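Local coordinates for short-chain-enoyl-CoA hydratase (Clostridium acetobutylicum, PDB 5Z7R) that catalyses the reversible hydration of crotonyl-CoA to 3-hydroxybutyryl-CoA, accepting hexenoyl-CoA but not longer analogues, as a member of the enoyl-CoA hydratase (crotonase) family, at the interface of chains A and B. Numbering follows the deposited sequence. Chains: chain A/B, Short-chain-enoyl-CoA hydratase.

Contact 1: the interface of chains A and B. Residues chain A 146, 150, 155, 159, 163; chain B 120, 211, 214-215, 218.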
loop_
_atom_site.group_PDB
_atom_site.type_symbol
_atom_site.label_atom_id
_atom_site.label_comp_id
_atom_site.label_asym_id
_atom_site.label_seq_id
_atom_site.Cartn_x
_atom_site.Cartn_y
_atom_site.Cartn_z
ATOM N N THR A 146 11.695 1.187 -15.019
ATOM C CA THR A 146 12.084 0.541 -13.762
ATOM C C THR A 146 10.869 0.035 -13.024
ATOM O O THR A 146 10.991 -0.745 -12.097
ATOM C CB THR A 146 12.846 1.500 -12.810
ATOM O OG1 THR A 146 12.009 2.584 -12.366
ATOM C CG2 THR A 146 14.093 2.060 -13.475
ATOM N N SER A 150 9.073 -4.833 -14.552
ATOM C CA SER A 150 8.991 -5.798 -13.471
ATOM C C SER A 150 7.540 -6.132 -13.173
ATOM O O SER A 150 7.192 -7.289 -12.900
ATOM C CB SER A 150 9.638 -5.233 -12.251
ATOM O OG SER A 150 9.063 -4.005 -11.992
ATOM N N MET A 155 10.100 -9.713 -11.553
ATOM C CA MET A 155 11.376 -9.156 -11.178
ATOM C C MET A 155 12.606 -9.834 -11.772
ATOM O O MET A 155 13.549 -9.160 -12.189
ATOM C CB MET A 155 11.479 -9.112 -9.675
ATOM C CG MET A 155 10.558 -8.066 -9.110
ATOM S SD MET A 155 11.484 -6.900 -8.113
ATOM C CE MET A 155 12.309 -7.987 -6.933
ATOM N N LYS A 159 14.918 -7.272 -14.029
ATOM C CA LYS A 159 16.226 -6.967 -13.517
ATOM C C LYS A 159 17.349 -7.389 -14.449
ATOM O O LYS A 159 18.358 -6.691 -14.597
ATOM C CB LYS A 159 16.420 -7.571 -12.120
ATOM C CG LYS A 159 15.665 -6.813 -11.036
ATOM C CD LYS A 159 15.801 -7.488 -9.679
ATOM C CE LYS A 159 15.383 -6.543 -8.572
ATOM N NZ LYS A 159 15.915 -6.967 -7.255
ATOM N N PHE A 163 19.730 -4.462 -15.903
ATOM C CA PHE A 163 21.132 -4.488 -15.501
ATOM C C PHE A 163 22.058 -4.845 -16.644
ATOM O O PHE A 163 23.144 -4.280 -16.715
ATOM C CB PHE A 163 21.439 -5.449 -14.341
ATOM C CG PHE A 163 20.613 -5.237 -13.107
ATOM C CD1 PHE A 163 19.937 -4.053 -12.862
ATOM C CD2 PHE A 163 20.531 -6.247 -12.153
ATOM C CE1 PHE A 163 19.156 -3.906 -11.720
ATOM C CE2 PHE A 163 19.761 -6.090 -11.006
ATOM C CZ PHE A 163 19.078 -4.926 -10.790
ATOM N N ASP B 120 18.926 -11.130 -7.411
ATOM C CA ASP B 120 18.252 -10.302 -8.397
ATOM C C ASP B 120 17.836 -11.173 -9.556
ATOM O O ASP B 120 16.764 -10.999 -10.130
ATOM C CB ASP B 120 19.180 -9.178 -8.883
ATOM C CG ASP B 120 19.473 -8.161 -7.797
ATOM O OD1 ASP B 120 18.550 -7.441 -7.375
ATOM O OD2 ASP B 120 20.624 -8.080 -7.365
ATOM N N LYS B 211 18.579 -0.768 -9.737
ATOM C CA LYS B 211 18.230 -1.744 -8.689
ATOM C C LYS B 211 17.376 -1.142 -7.562
ATOM O O LYS B 211 16.321 -1.680 -7.203
ATOM C CB LYS B 211 19.456 -2.411 -8.085
ATOM C CG LYS B 211 19.042 -3.346 -6.961
ATOM C CD LYS B 211 20.069 -4.433 -6.722
ATOM C CE LYS B 211 19.655 -5.236 -5.518
ATOM N NZ LYS B 211 20.615 -6.330 -5.297
ATOM N N ILE B 214 13.775 -0.328 -8.884
ATOM C CA ILE B 214 12.946 -1.525 -9.057
ATOM C C ILE B 214 12.504 -2.092 -7.691
ATOM O O ILE B 214 11.314 -2.295 -7.450
ATOM C CB ILE B 214 13.701 -2.589 -9.874
ATOM C CG1 ILE B 214 13.929 -2.070 -11.311
ATOM C CG2 ILE B 214 12.921 -3.895 -9.884
ATOM C CD1 ILE B 214 15.052 -2.786 -12.026
ATOM N N ASN B 215 13.470 -2.298 -6.804
ATOM C CA ASN B 215 13.205 -2.841 -5.468
ATOM C C ASN B 215 12.199 -2.055 -4.726
ATOM O O ASN B 215 11.248 -2.641 -4.211
ATOM C CB ASN B 215 14.455 -2.907 -4.597
ATOM C CG ASN B 215 15.296 -4.142 -4.854
ATOM O OD1 ASN B 215 14.812 -5.171 -5.387
ATOM N ND2 ASN B 215 16.584 -4.064 -4.464
ATOM N N MET B 218 8.494 -1.186 -6.741
ATOM C CA MET B 218 7.677 -2.383 -6.748
ATOM C C MET B 218 6.827 -2.484 -5.479
ATOM O O MET B 218 5.821 -3.109 -5.497
ATOM C CB MET B 218 8.654 -3.563 -6.862
ATOM C CG MET B 218 8.225 -4.742 -7.667
ATOM S SD MET B 218 7.375 -4.422 -9.216
ATOM C CE MET B 218 6.118 -5.658 -8.886
#

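Contact 2: the interface of chains A and B. Residues chain A 82, 138-142; chain B 233, 236-237, 242, 246.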
loop_
_atom_site.group_PDB
_atom_site.type_symbol
_atom_site.label_atom_id
_atom_site.label_comp_id
_atom_site.label_asym_id
_atom_site.label_seq_id
_atom_site.Cartn_x
_atom_site.Cartn_y
_atom_site.Cartn_z
ATOM N N PHE A 82 12.884 16.124 -17.046
ATOM C CA PHE A 82 12.679 15.305 -18.237
ATOM C C PHE A 82 11.906 14.015 -17.871
ATOM O O PHE A 82 10.795 13.763 -18.395
ATOM C CB PHE A 82 14.032 14.963 -18.831
ATOM C CG PHE A 82 13.973 14.433 -20.231
ATOM C CD1 PHE A 82 13.336 15.149 -21.235
ATOM C CD2 PHE A 82 14.594 13.235 -20.559
ATOM C CE1 PHE A 82 13.301 14.669 -22.542
ATOM C CE2 PHE A 82 14.551 12.748 -21.860
ATOM C CZ PHE A 82 13.911 13.472 -22.856
ATOM N N GLY A 138 24.780 5.308 -18.778
ATOM C CA GLY A 138 24.965 5.903 -17.478
ATOM C C GLY A 138 23.708 6.481 -16.882
ATOM O O GLY A 138 23.789 7.293 -15.973
ATOM N N ILE A 139 22.559 6.042 -17.386
ATOM C CA ILE A 139 21.262 6.367 -16.803
ATOM C C ILE A 139 20.394 5.139 -16.507
ATOM O O ILE A 139 20.594 4.070 -17.064
ATOM C CB ILE A 139 20.405 7.269 -17.736
ATOM C CG1 ILE A 139 20.475 6.816 -19.202
ATOM C CG2 ILE A 139 20.802 8.735 -17.620
ATOM C CD1 ILE A 139 19.355 7.433 -19.996
ATOM N N THR A 140 19.405 5.328 -15.629
ATOM C CA THR A 140 18.343 4.353 -15.423
ATOM C C THR A 140 17.300 4.639 -16.476
ATOM O O THR A 140 17.289 5.714 -17.033
ATOM C CB THR A 140 17.602 4.568 -14.088
ATOM O OG1 THR A 140 16.828 5.772 -14.161
ATOM C CG2 THR A 140 18.575 4.659 -12.923
ATOM N N PRO A 141 16.399 3.691 -16.703
ATOM C CA PRO A 141 15.209 4.027 -17.439
ATOM C C PRO A 141 14.584 5.303 -16.864
ATOM O O PRO A 141 14.622 5.503 -15.667
ATOM C CB PRO A 141 14.323 2.789 -17.234
ATOM C CG PRO A 141 15.330 1.654 -17.132
ATOM C CD PRO A 141 16.496 2.239 -16.411
ATOM N N GLY A 142 14.043 6.149 -17.734
ATOM C CA GLY A 142 13.533 7.480 -17.390
ATOM C C GLY A 142 12.065 7.699 -17.682
ATOM O O GLY A 142 11.501 8.681 -17.238
ATOM N N PHE B 233 16.620 8.940 -11.550
ATOM C CA PHE B 233 17.018 9.320 -12.891
ATOM C C PHE B 233 17.768 10.668 -12.835
ATOM O O PHE B 233 18.859 10.800 -13.365
ATOM C CB PHE B 233 15.756 9.447 -13.752
ATOM C CG PHE B 233 16.020 9.667 -15.215
ATOM C CD1 PHE B 233 16.729 8.736 -15.952
ATOM C CD2 PHE B 233 15.518 10.792 -15.862
ATOM C CE1 PHE B 233 16.953 8.920 -17.307
ATOM C CE2 PHE B 233 15.744 10.990 -17.228
ATOM C CZ PHE B 233 16.459 10.049 -17.954
ATOM N N CYS B 236 21.475 10.513 -11.786
ATOM C CA CYS B 236 22.423 10.017 -12.791
ATOM C C CYS B 236 23.108 11.136 -13.591
ATOM O O CYS B 236 24.266 10.998 -13.994
ATOM C CB CYS B 236 21.721 9.054 -13.756
ATOM S SG CYS B 236 21.140 7.523 -12.964
ATOM N N PHE B 237 22.402 12.232 -13.827
ATOM C CA PHE B 237 22.955 13.306 -14.648
ATOM C C PHE B 237 23.981 14.135 -13.890
ATOM O O PHE B 237 24.415 15.175 -14.378
ATOM C CB PHE B 237 21.844 14.185 -15.210
ATOM C CG PHE B 237 21.043 13.502 -16.286
ATOM C CD1 PHE B 237 19.937 12.719 -15.966
ATOM C CD2 PHE B 237 21.439 13.587 -17.621
ATOM C CE1 PHE B 237 19.239 12.047 -16.950
ATOM C CE2 PHE B 237 20.727 12.925 -18.619
ATOM C CZ PHE B 237 19.621 12.151 -18.282
ATOM N N GLN B 242 27.627 9.336 -16.878
ATOM C CA GLN B 242 26.495 9.755 -17.711
ATOM C C GLN B 242 26.977 10.591 -18.914
ATOM O O GLN B 242 26.719 10.219 -20.065
ATOM C CB GLN B 242 25.413 10.469 -16.900
ATOM C CG GLN B 242 24.284 11.066 -17.738
ATOM C CD GLN B 242 24.589 12.490 -18.199
ATOM O OE1 GLN B 242 24.860 13.352 -17.395
ATOM N NE2 GLN B 242 24.543 12.724 -19.490
ATOM N N MET B 246 26.989 9.081 -22.925
ATOM C CA MET B 246 26.130 9.681 -23.898
ATOM C C MET B 246 26.961 10.361 -24.982
ATOM O O MET B 246 26.528 10.458 -26.134
ATOM C CB MET B 246 25.212 10.660 -23.217
ATOM C CG MET B 246 24.246 9.976 -22.276
ATOM S SD MET B 246 22.828 11.010 -21.999
ATOM C CE MET B 246 21.783 9.986 -20.950
#

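Contact 1: the interface of chains A and B
B:Ile214 and A:Lys159 meet where two helices of chain A, 145-153 and 155-164, pack on helix 204-217 of chain B, a subunit contact in a crotonase-family oligomer. The two branches of B:Ile214 part company. CG1 of B:Ile214 turns to helix 145-153, lying 3.3 Å from the backbone O of A:Thr146, while CG2, anti to its own backbone N, points at helix 155-164 and touches both SD of A:Met155 and CE of A:Lys159. A beta-branched residue suits this place because it fills two directions at once.

A:Lys159 runs out extended beyond CG, and this length carries its terminal amine past the isoleucine to two acceptors of chain B. NZ of A:Lys159 donates to OD1 of B:Asp120 at 2.7 Å, a salt bridge on the anti lone pair of that oxygen. The same NZ of A:Lys159 also donates to the amide OD1 of B:Asn215 at 2.8 Å. In this second bond the donor is tilted 28° from the carbonyl plane. The other carboxylate oxygen of B:Asp120, OD2, takes NZ of B:Lys211 on its syn lone pair, so the carboxylate lies between two lysines and would offset their like charges.

The bent, flexible thioether of A:Met155 slides past B:Met218 in the opposite direction, SD of A:Met155 3.9 Å from CG of B:Met218. A:Phe163 presents its rim: CB of B:Asp120 lies at the ring edge, in plane, and CZ of A:Phe163 packs 3.7 Å from CB of B:Lys211.

Contact 2: the interface of chains A and B
Against B:Phe233 and B:Cys236, the backbone of A:Ile139 to A:Pro141 runs extended between two glycines: A:Gly138 enters with a positive phi (73°), which glycine adopts readily, and A:Gly142 turns off after the rigid A:Pro141. In this crotonase-family enzyme the stretch lies just after the 3-10 helix 134-137, which begins with A:Glu134, assigned by similarity as the catalytic proton acceptor.

A:Ile139 and B:Phe233 bury most surface here. The phenyl ring of B:Phe233 stands with CG anti to its backbone N (chi1 -173°), reaching away from its helix to lie against the chain A loop. CA of A:Gly142 sits over the centre of one face of the B:Phe233 ring, 3.7 Å from the centroid, a CH-pi contact in which the lack of a side chain lets the backbone come close. On the opposite face, CE1 of B:Phe237 lies toward the rim, and the ring of B:Phe233 is thus clasped between the partner's A:Gly142 and B:Phe237 of its own chain. CD2 of A:Phe82 grazes the ring, 4.2 Å from CE2 of B:Phe233.

A:Ile139 lies beside B:Phe233 and points the same way. CG2 of A:Ile139 packs 3.7 Å from CZ of B:Phe237, and its CD1 tip meets the methyl CE of B:Met246. The methionine chain, extended beyond CG, reaches in from helix 240-250 and crosses the isoleucine at about a right angle, a flexible apolar tip against a branched one. A:Thr140 divides its roles: its methyl CG2 packs 3.8 Å from SG of B:Cys236, while OG1 of A:Thr140 donates to O of A:Pro141 at 2.7 Å, the donor standing above the carbonyl plane. Both OG1 and the backbone O of A:Thr140 border the CD1 side of the B:Phe233 ring, the backbone O also lying beside CE1.

Within the fold, a loop beside the catalytic region of chain A rests against helix 222-236 of chain B near its C-terminal end and the first half of helix 240-250.

The C-alpha centres of contact 1 and contact 2 lie about 16 Å apart, and they share no residue or helix. Together they bring successive C-terminal helices of chain B, 204-217 in contact 1, then 222-236 and 240-250 in contact 2, against chain A, where the loop after 3-10 helix 134-137 leads on to helices 145-153 and 155-164. Their centres lie about 12 and 6 Å from A:Glu134, respectively, so subunit packing may help hold the surroundings of the active site. The protein is a homotetramer and the deposited assembly holds six copies; both patches belong to one A-B interface.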